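Local coordinates for protein type-iv like pilin ttha1222 (Thermus thermophilus, PDB 5G2F) that has no established function of its own but, as a type IV pilin-like protein of natural competence, probably takes part in DNA uptake at the cell envelope, at residues A[61-66]-A[73-78]; A[34-39]-A[50-55]; A[4-9]-A[42-47]; A[46-51]-A[65-70]. All blocks are in the same frame, centred on the assembly; numbering follows the deposited sequence.

Interaction 1: residues A[61-66]-A[73-78]; sequences VIEASL and KVVYKS
The phenol ring of Tyr76 is met by the tip of Ile62, whose CD1 approaches Tyr76 CD2 obliquely, at 4.1 Å. CG of Tyr76 stands anti to its backbone N (chi1 180°), and from there the ring reaches away from strand 61-66 to meet Val11 and Ala15 of helix 3-19 and Leu83 of the next strand. Beside this pair, on the same face, Ala64 CB touches Val74 CG2 at 3.9 Å, while Val74 CG1 turns to Leu66 CD1, the two side chains crossing at about a right angle. The strands form an antiparallel beta hairpin in the middle of the pilin sheet. Ile62 with Tyr76 and Ala64 with Val74 are its hydrogen-bonded pairs, and the N-H of Ala64 meets Val74 O at 2.9 Å almost straight (174°). The other face, turned from the helix, carries Val61, Glu63, Lys73, Val75 and Lys77. There Val61 CG1 packs on Val75 CG1 at 3.6 Å. Lys73 is extended throughout, and its CE lies 3.8 Å from Glu63 CB. Its NZ forms a salt bridge to Glu63 OE1, modelled at 2.5 Å, a separation so short that its exact value is doubtful.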
loop_
_atom_site.group_PDB
_atom_site.type_symbol
_atom_site.label_atom_id
_atom_site.label_comp_id
_atom_site.label_asym_id
_atom_site.label_seq_id
_atom_site.Cartn_x
_atom_site.Cartn_y
_atom_site.Cartn_z
ATOM N N VAL A 61 14.109 -2.197 2.353
ATOM C CA VAL A 61 14.507 -1.156 3.240
ATOM C C VAL A 61 13.268 -0.369 3.606
ATOM O O VAL A 61 12.512 0.050 2.709
ATOM C CB VAL A 61 15.516 -0.192 2.574
ATOM C CG1 VAL A 61 16.008 0.839 3.575
ATOM C CG2 VAL A 61 16.712 -0.965 2.051
ATOM N N ILE A 62 13.052 -0.198 4.900
ATOM C CA ILE A 62 11.961 0.645 5.380
ATOM C C ILE A 62 12.543 1.969 5.832
ATOM O O ILE A 62 13.491 1.986 6.630
ATOM C CB ILE A 62 11.244 -0.003 6.598
ATOM C CG1 ILE A 62 10.716 -1.394 6.225
ATOM C CG2 ILE A 62 10.142 0.893 7.106
ATOM C CD1 ILE A 62 10.421 -2.276 7.424
ATOM N N GLU A 63 11.957 3.062 5.377
ATOM C CA GLU A 63 12.352 4.406 5.803
ATOM C C GLU A 63 11.181 5.093 6.414
ATOM O O GLU A 63 10.111 5.156 5.783
ATOM C CB GLU A 63 12.768 5.242 4.607
ATOM C CG GLU A 63 14.056 4.825 3.943
ATOM C CD GLU A 63 14.238 5.581 2.647
ATOM O OE1 GLU A 63 14.774 6.723 2.688
ATOM O OE2 GLU A 63 13.787 5.065 1.590
ATOM N N ALA A 64 11.335 5.529 7.642
ATOM C CA ALA A 64 10.260 6.237 8.309
ATOM C C ALA A 64 10.754 7.588 8.810
ATOM O O ALA A 64 11.855 7.678 9.346
ATOM C CB ALA A 64 9.724 5.399 9.446
ATOM N N SER A 65 9.941 8.625 8.609
ATOM C CA SER A 65 10.221 9.942 9.127
ATOM C C SER A 65 9.428 10.131 10.360
ATOM O O SER A 65 8.234 9.773 10.381
ATOM C CB SER A 65 9.839 11.029 8.138
ATOM O OG SER A 65 10.491 10.809 6.918
ATOM N N LEU A 66 10.083 10.694 11.380
ATOM C CA LEU A 66 9.466 10.910 12.662
ATOM C C LEU A 66 9.423 12.398 12.968
ATOM O O LEU A 66 10.368 13.150 12.692
ATOM C CB LEU A 66 10.258 10.219 13.771
ATOM C CG LEU A 66 10.650 8.764 13.548
ATOM C CD1 LEU A 66 11.404 8.222 14.751
ATOM C CD2 LEU A 66 9.405 7.931 13.260
ATOM N N LYS A 73 14.763 10.508 11.142
ATOM C CA LYS A 73 14.541 9.403 10.223
ATOM C C LYS A 73 15.060 8.091 10.834
ATOM O O LYS A 73 16.120 8.058 11.468
ATOM C CB LYS A 73 15.268 9.698 8.915
ATOM C CG LYS A 73 14.707 8.925 7.742
ATOM C CD LYS A 73 15.486 9.186 6.460
ATOM C CE LYS A 73 14.984 8.300 5.333
ATOM N NZ LYS A 73 15.624 8.611 4.029
ATOM N N VAL A 74 14.307 7.019 10.678
ATOM C CA VAL A 74 14.827 5.713 11.000
ATOM C C VAL A 74 14.787 4.821 9.772
ATOM O O VAL A 74 13.863 4.906 8.950
ATOM C CB VAL A 74 14.152 5.021 12.172
ATOM C CG1 VAL A 74 14.450 5.807 13.441
ATOM C CG2 VAL A 74 12.672 4.885 11.949
ATOM N N VAL A 75 15.804 3.962 9.657
ATOM C CA VAL A 75 15.944 3.094 8.505
ATOM C C VAL A 75 16.213 1.653 8.963
ATOM O O VAL A 75 17.122 1.413 9.757
ATOM C CB VAL A 75 17.108 3.589 7.631
ATOM C CG1 VAL A 75 17.296 2.716 6.405
ATOM C CG2 VAL A 75 16.894 5.021 7.227
ATOM N N TYR A 76 15.393 0.709 8.488
ATOM C CA TYR A 76 15.581 -0.723 8.707
ATOM C C TYR A 76 15.977 -1.365 7.406
ATOM O O TYR A 76 15.324 -1.142 6.389
ATOM C CB TYR A 76 14.313 -1.399 9.236
ATOM C CG TYR A 76 14.481 -2.861 9.459
ATOM C CD1 TYR A 76 15.108 -3.363 10.587
ATOM C CD2 TYR A 76 14.109 -3.757 8.495
ATOM C CE1 TYR A 76 15.333 -4.721 10.746
ATOM C CE2 TYR A 76 14.249 -5.112 8.676
ATOM C CZ TYR A 76 14.861 -5.598 9.802
ATOM O OH TYR A 76 15.066 -6.943 9.915
ATOM N N LYS A 77 17.027 -2.179 7.427
ATOM C CA LYS A 77 17.479 -2.938 6.246
ATOM C C LYS A 77 17.337 -4.418 6.553
ATOM O O LYS A 77 18.008 -4.945 7.483
ATOM C CB LYS A 77 18.969 -2.591 5.922
ATOM C CG LYS A 77 19.108 -1.140 5.438
ATOM C CD LYS A 77 20.558 -0.689 5.242
ATOM C CE LYS A 77 20.566 0.795 4.945
ATOM N NZ LYS A 77 21.940 1.352 4.795
ATOM N N SER A 78 16.514 -5.112 5.786
ATOM C CA SER A 78 16.319 -6.536 6.034
ATOM C C SER A 78 17.565 -7.366 5.762
ATOM O O SER A 78 17.752 -8.413 6.413
ATOM C CB SER A 78 15.161 -7.118 5.215
ATOM O OG SER A 78 15.483 -7.158 3.819
#

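Interaction 2: residues A[34-39]-A[50-55]; sequences TDCLSG and CTITYL
Residues 34-36 run nearly antiparallel to strand 50-54 and are bridged to it once, Asp35 opposite Thr51, with Ile52 N bonded to Thr34 O at 2.8 Å and Cys36 N to Cys50 O at 3.0 Å. Both bonds are nearly straight at hydrogen, although residues 34-36 are loop and pair with the strand at this one bridge alone. The disulfide of Cys36 and Cys50 closes the contact, its SG atoms 2.0 Å apart with a left-handed twist of -91° about the S-S bond. SG of Cys50 is anti to its own backbone N, whereas SG of Cys36 sits between N and the carbonyl carbon. The sulphur of Cys36 also rests on Ile52 CG1 at 3.8 Å, and Leu37 reaches the cysteine pair too, its CD2 4.1 Å from Cys50 CB. In pilin terms the disulfide ties the long connection between the N-terminal helix and the sheet to the first strand, and Tyr10 of that helix bonds through its OH to Cys36 O. Further along, Thr34 CG2 approaches CE1 at the edge of the Tyr54 ring, near its plane, and Tyr54 OH bonds to Leu33 O. Asp35 turns outward. Its OD2 accepts Leu37 N at 3.0 Å on the anti side, an Asx turn that shapes the bend after the bridge, while OD1 forms a salt bridge with Arg12 of a second subunit.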
loop_
_atom_site.group_PDB
_atom_site.type_symbol
_atom_site.label_atom_id
_atom_site.label_comp_id
_atom_site.label_asym_id
_atom_site.label_seq_id
_atom_site.Cartn_x
_atom_site.Cartn_y
_atom_site.Cartn_z
ATOM N N THR A 34 4.537 -0.630 -1.121
ATOM C CA THR A 34 5.653 0.288 -0.963
ATOM C C THR A 34 5.457 1.381 0.071
ATOM O O THR A 34 6.321 2.266 0.253
ATOM C CB THR A 34 5.984 0.956 -2.301
ATOM O OG1 THR A 34 4.756 1.419 -2.860
ATOM C CG2 THR A 34 6.653 -0.041 -3.251
ATOM N N ASP A 35 4.289 1.426 0.702
ATOM C CA ASP A 35 4.193 2.353 1.819
ATOM C C ASP A 35 3.717 1.644 3.036
ATOM O O ASP A 35 3.055 0.611 2.975
ATOM C CB ASP A 35 3.308 3.525 1.530
ATOM C CG ASP A 35 1.852 3.196 1.796
ATOM O OD1 ASP A 35 1.274 2.661 0.845
ATOM O OD2 ASP A 35 1.354 3.372 2.952
ATOM N N CYS A 36 4.088 2.207 4.162
ATOM C CA CYS A 36 3.747 1.628 5.437
ATOM C C CYS A 36 3.049 2.647 6.337
ATOM O O CYS A 36 3.134 2.560 7.546
ATOM C CB CYS A 36 4.978 0.991 6.092
ATOM S SG CYS A 36 6.561 1.829 5.887
ATOM N N LEU A 37 2.360 3.621 5.743
ATOM C CA LEU A 37 1.518 4.501 6.563
ATOM C C LEU A 37 0.245 3.778 7.013
ATOM O O LEU A 37 -0.365 4.145 8.038
ATOM C CB LEU A 37 1.159 5.794 5.845
ATOM C CG LEU A 37 2.305 6.786 5.676
ATOM C CD1 LEU A 37 1.853 7.939 4.798
ATOM C CD2 LEU A 37 2.856 7.294 7.020
ATOM N N SER A 38 -0.151 2.752 6.261
ATOM C CA SER A 38 -1.288 1.953 6.685
ATOM C C SER A 38 -1.077 0.494 6.454
ATOM O O SER A 38 -0.163 0.115 5.736
ATOM C CB SER A 38 -2.575 2.429 5.962
ATOM O OG SER A 38 -2.667 1.735 4.721
ATOM N N GLY A 39 -1.940 -0.328 7.067
ATOM C CA GLY A 39 -1.903 -1.767 6.860
ATOM C C GLY A 39 -0.871 -2.500 7.689
ATOM O O GLY A 39 -0.606 -3.678 7.425
ATOM N N CYS A 50 6.421 6.823 5.694
ATOM C CA CYS A 50 6.887 5.455 5.797
ATOM C C CYS A 50 6.867 4.786 4.434
ATOM O O CYS A 50 5.805 4.592 3.848
ATOM C CB CYS A 50 6.043 4.683 6.811
ATOM S SG CYS A 50 6.756 3.133 7.452
ATOM N N THR A 51 8.035 4.417 3.925
ATOM C CA THR A 51 8.131 3.830 2.595
ATOM C C THR A 51 8.931 2.538 2.662
ATOM O O THR A 51 9.860 2.416 3.490
ATOM C CB THR A 51 8.842 4.760 1.573
ATOM O OG1 THR A 51 10.163 4.999 2.014
ATOM C CG2 THR A 51 8.165 6.071 1.466
ATOM N N ILE A 52 8.582 1.606 1.792
ATOM C CA ILE A 52 9.302 0.343 1.704
ATOM C C ILE A 52 9.887 0.273 0.316
ATOM O O ILE A 52 9.156 0.453 -0.667
ATOM C CB ILE A 52 8.378 -0.869 1.935
ATOM C CG1 ILE A 52 7.664 -0.736 3.281
ATOM C CG2 ILE A 52 9.191 -2.164 1.820
ATOM C CD1 ILE A 52 6.425 -1.646 3.424
ATOM N N THR A 53 11.183 0.051 0.238
ATOM C CA THR A 53 11.885 -0.100 -1.007
ATOM C C THR A 53 12.365 -1.544 -1.137
ATOM O O THR A 53 13.091 -2.051 -0.256
ATOM C CB THR A 53 13.092 0.859 -1.050
ATOM O OG1 THR A 53 12.628 2.214 -0.944
ATOM C CG2 THR A 53 13.904 0.721 -2.364
ATOM N N TYR A 54 12.046 -2.188 -2.265
ATOM C CA TYR A 54 12.553 -3.538 -2.521
ATOM C C TYR A 54 13.775 -3.487 -3.437
ATOM O O TYR A 54 13.699 -2.959 -4.550
ATOM C CB TYR A 54 11.426 -4.420 -3.104
ATOM C CG TYR A 54 10.206 -4.465 -2.222
ATOM C CD1 TYR A 54 9.208 -3.450 -2.265
ATOM C CD2 TYR A 54 10.074 -5.443 -1.267
ATOM C CE1 TYR A 54 8.107 -3.470 -1.412
ATOM C CE2 TYR A 54 8.981 -5.486 -0.423
ATOM C CZ TYR A 54 7.993 -4.510 -0.489
ATOM O OH TYR A 54 6.927 -4.540 0.376
ATOM N N LEU A 55 14.919 -3.987 -2.939
ATOM C CA LEU A 55 16.163 -3.965 -3.657
ATOM C C LEU A 55 16.274 -5.143 -4.588
ATOM O O LEU A 55 17.071 -5.127 -5.520
ATOM C CB LEU A 55 17.356 -3.986 -2.682
ATOM C CG LEU A 55 17.369 -2.799 -1.709
ATOM C CD1 LEU A 55 18.465 -3.023 -0.675
ATOM C CD2 LEU A 55 17.512 -1.470 -2.411
#

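Interaction 3: residues A[4-9]-A[42-47]; sequences LAAGQS and QRPKTV
Ala6 and Pro44 face each other, with CB of the alanine directed at the proline ring and 4.0 Å from its CG. The same ring carbon lies 3.7 Å from Ala6 O, which places the CG corner of the ring against both the methyl and the carbonyl of one helix residue. Beside it, two methyls come down on Gly7. With Thr46 OG1 anti to the backbone N (chi1 -173°) and bonded to Asp67 O, the CG2 methyl of Thr46 lies between N and the carbonyl carbon and stands 4.2 Å from Gly7 N. Val47 CG2 lies 4.0 Å from Gly7 CA. The glycine presents bare backbone to both methyls. A type I turn from Pro44 to Val47, closed by Val47 N to Pro44 O at 3.0 Å, brings the three loop side chains to the same helix surface. Arg43 points away from the helix; its NH1 makes a weak bond to Val47 O within the loop, and its NE bonds to Leu37 O. Tyr10, further along the helix, extends the patch onto Pro44 and Val47. This small van der Waals seam lies where the connection from helix to sheet enters the first strand, in the arrangement of the pilin fold, an N-terminal helix packed on an antiparallel sheet.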
loop_
_atom_site.group_PDB
_atom_site.type_symbol
_atom_site.label_atom_id
_atom_site.label_comp_id
_atom_site.label_asym_id
_atom_site.label_seq_id
_atom_site.Cartn_x
_atom_site.Cartn_y
_atom_site.Cartn_z
ATOM N N LEU A 4 11.013 8.372 19.467
ATOM C CA LEU A 4 11.980 7.598 18.727
ATOM C C LEU A 4 11.723 6.132 19.003
ATOM O O LEU A 4 11.649 5.327 18.073
ATOM C CB LEU A 4 13.412 7.977 19.105
ATOM C CG LEU A 4 14.476 7.075 18.450
ATOM C CD1 LEU A 4 14.406 7.081 16.920
ATOM C CD2 LEU A 4 15.873 7.473 18.930
ATOM N N ALA A 5 11.547 5.768 20.270
ATOM C CA ALA A 5 11.226 4.369 20.584
ATOM C C ALA A 5 9.928 3.899 19.928
ATOM O O ALA A 5 9.873 2.770 19.416
ATOM C CB ALA A 5 11.193 4.124 22.081
ATOM N N ALA A 6 8.904 4.748 19.896
ATOM C CA ALA A 6 7.631 4.336 19.305
ATOM C C ALA A 6 7.789 4.127 17.807
ATOM O O ALA A 6 7.236 3.186 17.240
ATOM C CB ALA A 6 6.528 5.351 19.608
ATOM N N GLY A 7 8.558 4.999 17.159
ATOM C CA GLY A 7 8.774 4.885 15.704
ATOM C C GLY A 7 9.596 3.665 15.376
ATOM O O GLY A 7 9.284 2.929 14.447
ATOM N N GLN A 8 10.647 3.441 16.165
ATOM C CA GLN A 8 11.450 2.238 16.024
ATOM C C GLN A 8 10.651 0.958 16.168
ATOM O O GLN A 8 10.744 0.053 15.327
ATOM C CB GLN A 8 12.601 2.244 17.025
ATOM C CG GLN A 8 13.716 3.221 16.686
ATOM C CD GLN A 8 14.752 3.358 17.802
ATOM O OE1 GLN A 8 14.422 3.264 18.991
ATOM N NE2 GLN A 8 16.008 3.613 17.428
ATOM N N SER A 9 9.841 0.888 17.210
ATOM C CA SER A 9 8.958 -0.247 17.426
ATOM C C SER A 9 7.999 -0.463 16.243
ATOM O O SER A 9 7.771 -1.600 15.801
ATOM C CB SER A 9 8.219 -0.031 18.770
ATOM O OG SER A 9 7.306 -1.081 19.042
ATOM N N GLN A 42 -1.454 -0.423 14.419
ATOM C CA GLN A 42 -1.560 0.942 14.893
ATOM C C GLN A 42 -0.256 1.683 14.596
ATOM O O GLN A 42 0.796 1.242 14.992
ATOM C CB GLN A 42 -1.834 0.923 16.391
ATOM C CG GLN A 42 -1.823 2.296 17.053
ATOM C CD GLN A 42 -2.982 3.196 16.648
ATOM O OE1 GLN A 42 -4.069 2.725 16.279
ATOM N NE2 GLN A 42 -2.749 4.505 16.724
ATOM N N ARG A 43 -0.337 2.804 13.895
ATOM C CA ARG A 43 0.835 3.625 13.588
ATOM C C ARG A 43 0.923 4.797 14.572
ATOM O O ARG A 43 0.001 5.606 14.645
ATOM C CB ARG A 43 0.774 4.154 12.143
ATOM C CG ARG A 43 1.945 5.069 11.796
ATOM C CD ARG A 43 2.011 5.510 10.332
ATOM N NE ARG A 43 0.736 6.005 9.823
ATOM C CZ ARG A 43 0.272 7.228 10.042
ATOM N NH1 ARG A 43 0.947 8.095 10.778
ATOM N NH2 ARG A 43 -0.900 7.572 9.540
ATOM N N PRO A 44 2.005 4.896 15.358
ATOM C CA PRO A 44 2.114 6.071 16.249
ATOM C C PRO A 44 2.135 7.386 15.450
ATOM O O PRO A 44 2.644 7.423 14.339
ATOM C CB PRO A 44 3.452 5.856 16.986
ATOM C CG PRO A 44 3.795 4.417 16.778
ATOM C CD PRO A 44 3.152 3.984 15.497
ATOM N N LYS A 45 1.593 8.464 16.001
ATOM C CA LYS A 45 1.423 9.684 15.208
ATOM C C LYS A 45 2.770 10.333 14.909
ATOM O O LYS A 45 2.894 11.073 13.946
ATOM C CB LYS A 45 0.423 10.655 15.862
ATOM C CG LYS A 45 0.824 11.152 17.227
ATOM C CD LYS A 45 -0.222 12.121 17.801
ATOM C CE LYS A 45 -0.054 12.263 19.306
ATOM N NZ LYS A 45 1.367 12.554 19.653
ATOM N N THR A 46 3.805 9.999 15.678
ATOM C CA THR A 46 5.162 10.452 15.349
ATOM C C THR A 46 5.609 10.027 13.935
ATOM O O THR A 46 6.404 10.723 13.296
ATOM C CB THR A 46 6.222 10.020 16.410
ATOM O OG1 THR A 46 7.486 10.632 16.113
ATOM C CG2 THR A 46 6.428 8.510 16.452
ATOM N N VAL A 47 5.112 8.893 13.451
ATOM C CA VAL A 47 5.480 8.433 12.115
ATOM C C VAL A 47 4.669 9.182 11.062
ATOM O O VAL A 47 3.474 8.947 10.899
ATOM C CB VAL A 47 5.280 6.930 11.939
ATOM C CG1 VAL A 47 5.734 6.504 10.554
ATOM C CG2 VAL A 47 6.057 6.164 13.012
#

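Interaction 4: residues A[46-51]-A[65-70]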
loop_
_atom_site.group_PDB
_atom_site.type_symbol
_atom_site.label_atom_id
_atom_site.label_comp_id
_atom_site.label_asym_id
_atom_site.label_seq_id
_atom_site.Cartn_x
_atom_site.Cartn_y
_atom_site.Cartn_z
ATOM N N THR A 46 3.805 9.999 15.678
ATOM C CA THR A 46 5.162 10.452 15.349
ATOM C C THR A 46 5.609 10.027 13.935
ATOM O O THR A 46 6.404 10.723 13.296
ATOM C CB THR A 46 6.222 10.020 16.410
ATOM O OG1 THR A 46 7.486 10.632 16.113
ATOM C CG2 THR A 46 6.428 8.510 16.452
ATOM N N VAL A 47 5.112 8.893 13.451
ATOM C CA VAL A 47 5.480 8.433 12.115
ATOM C C VAL A 47 4.669 9.182 11.062
ATOM O O VAL A 47 3.474 8.947 10.899
ATOM C CB VAL A 47 5.280 6.930 11.939
ATOM C CG1 VAL A 47 5.734 6.504 10.554
ATOM C CG2 VAL A 47 6.057 6.164 13.012
ATOM N N THR A 48 5.324 10.101 10.353
ATOM C CA THR A 48 4.639 10.930 9.379
ATOM C C THR A 48 4.854 10.497 7.954
ATOM O O THR A 48 4.091 10.880 7.075
ATOM C CB THR A 48 5.067 12.412 9.515
ATOM O OG1 THR A 48 6.479 12.541 9.317
ATOM C CG2 THR A 48 4.721 12.934 10.884
ATOM N N ALA A 49 5.885 9.681 7.707
ATOM C CA ALA A 49 6.130 9.143 6.382
ATOM C C ALA A 49 6.749 7.744 6.584
ATOM O O ALA A 49 7.420 7.512 7.593
ATOM C CB ALA A 49 7.069 10.023 5.580
ATOM N N CYS A 50 6.421 6.823 5.694
ATOM C CA CYS A 50 6.887 5.455 5.797
ATOM C C CYS A 50 6.867 4.786 4.434
ATOM O O CYS A 50 5.805 4.592 3.848
ATOM C CB CYS A 50 6.043 4.683 6.811
ATOM S SG CYS A 50 6.756 3.133 7.452
ATOM N N THR A 51 8.035 4.417 3.925
ATOM C CA THR A 51 8.131 3.830 2.595
ATOM C C THR A 51 8.931 2.538 2.662
ATOM O O THR A 51 9.860 2.416 3.490
ATOM C CB THR A 51 8.842 4.760 1.573
ATOM O OG1 THR A 51 10.163 4.999 2.014
ATOM C CG2 THR A 51 8.165 6.071 1.466
ATOM N N SER A 65 9.941 8.625 8.609
ATOM C CA SER A 65 10.221 9.942 9.127
ATOM C C SER A 65 9.428 10.131 10.360
ATOM O O SER A 65 8.234 9.773 10.381
ATOM C CB SER A 65 9.839 11.029 8.138
ATOM O OG SER A 65 10.491 10.809 6.918
ATOM N N LEU A 66 10.083 10.694 11.380
ATOM C CA LEU A 66 9.466 10.910 12.662
ATOM C C LEU A 66 9.423 12.398 12.968
ATOM O O LEU A 66 10.368 13.150 12.692
ATOM C CB LEU A 66 10.258 10.219 13.771
ATOM C CG LEU A 66 10.650 8.764 13.548
ATOM C CD1 LEU A 66 11.404 8.222 14.751
ATOM C CD2 LEU A 66 9.405 7.931 13.260
ATOM N N ASP A 67 8.338 12.855 13.548
ATOM C CA ASP A 67 8.443 14.204 14.122
ATOM C C ASP A 67 8.372 14.211 15.646
ATOM O O ASP A 67 7.745 13.358 16.268
ATOM C CB ASP A 67 7.476 15.218 13.502
ATOM C CG ASP A 67 6.065 14.939 13.829
ATOM O OD1 ASP A 67 5.778 13.824 14.306
ATOM O OD2 ASP A 67 5.243 15.861 13.630
ATOM N N GLY A 68 9.035 15.199 16.230
ATOM C CA GLY A 68 9.072 15.353 17.673
ATOM C C GLY A 68 9.835 14.224 18.346
ATOM O O GLY A 68 9.603 13.895 19.516
ATOM N N ALA A 69 10.787 13.662 17.616
ATOM C CA ALA A 69 11.553 12.528 18.101
ATOM C C ALA A 69 13.037 12.870 18.205
ATOM O O ALA A 69 13.518 13.807 17.564
ATOM C CB ALA A 69 11.362 11.335 17.171
ATOM N N ALA A 70 13.759 12.093 19.003
ATOM C CA ALA A 70 15.205 12.303 19.175
ATOM C C ALA A 70 16.003 12.112 17.872
ATOM O O ALA A 70 17.131 12.589 17.753
ATOM C CB ALA A 70 15.741 11.385 20.262
#
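Thr46 and Asp67 are joined twice, and this is the tight end of the contact. Asp67 N bonds to Thr46 O at 2.9 Å, in the carbonyl plane and on a lone pair, and Thr46 OG1 donates to Asp67 O at 2.7 Å, tilted 29° from that carbonyl's plane. The buried hydroxyl is thus engaged by the turn, while Leu66 CB packs against it at 3.7 Å. On the helix-facing side of the sheet, Leu66 CD2 meets Val47 CG2 at 3.8 Å. The register then slips by one residue: Thr48 and Ala49 both face Ser65, a classic beta bulge, in which Thr48 N gives its hydrogen to Ser65 O and Ser65 N bonds to Ala49 O, each at 2.9 Å. The solvent side is looser. Thr48 CG2 lies 3.7 Å from Asp67 OD1, the two exposed side chains crossing at about a right angle, and Ala49 CB only brushes Ser65 OG at 3.8 Å. These residues join strand 47-54 to the end of strand 60-66, with Tyr10 and Leu4 of helix 3-19 against Val47 and Leu66, Asn3 of the same helix bonded to Gly68 O at the turn, and strand 73-77 on the far edge of strand 60-66.

How the interactions relate
Strand 60-66 is the common element: interaction 4 pairs its end with strand 47-54 and interaction 1 pairs it with strand 73-77, sharing Ser65 and Leu66. Interactions 1 and 2 meet through probable backbone bonds between residues 61-63 and 51-53, and Ile62 packs against the disulfide. Interactions 1, 2 and 4 are partly buried, with 1 nearest the chain's centre (about 5 Å between centres). Regular pairing, apolar toward the helix and with a salt bridge on the other face, marks interaction 1, against a bulge and a hydroxyl-bonded turn in interaction 4. A covalent link and a charged tie to another subunit distinguish interaction 2. Interaction 3, buried, is small and apolar; it shares Thr46 and Val47 with interaction 4.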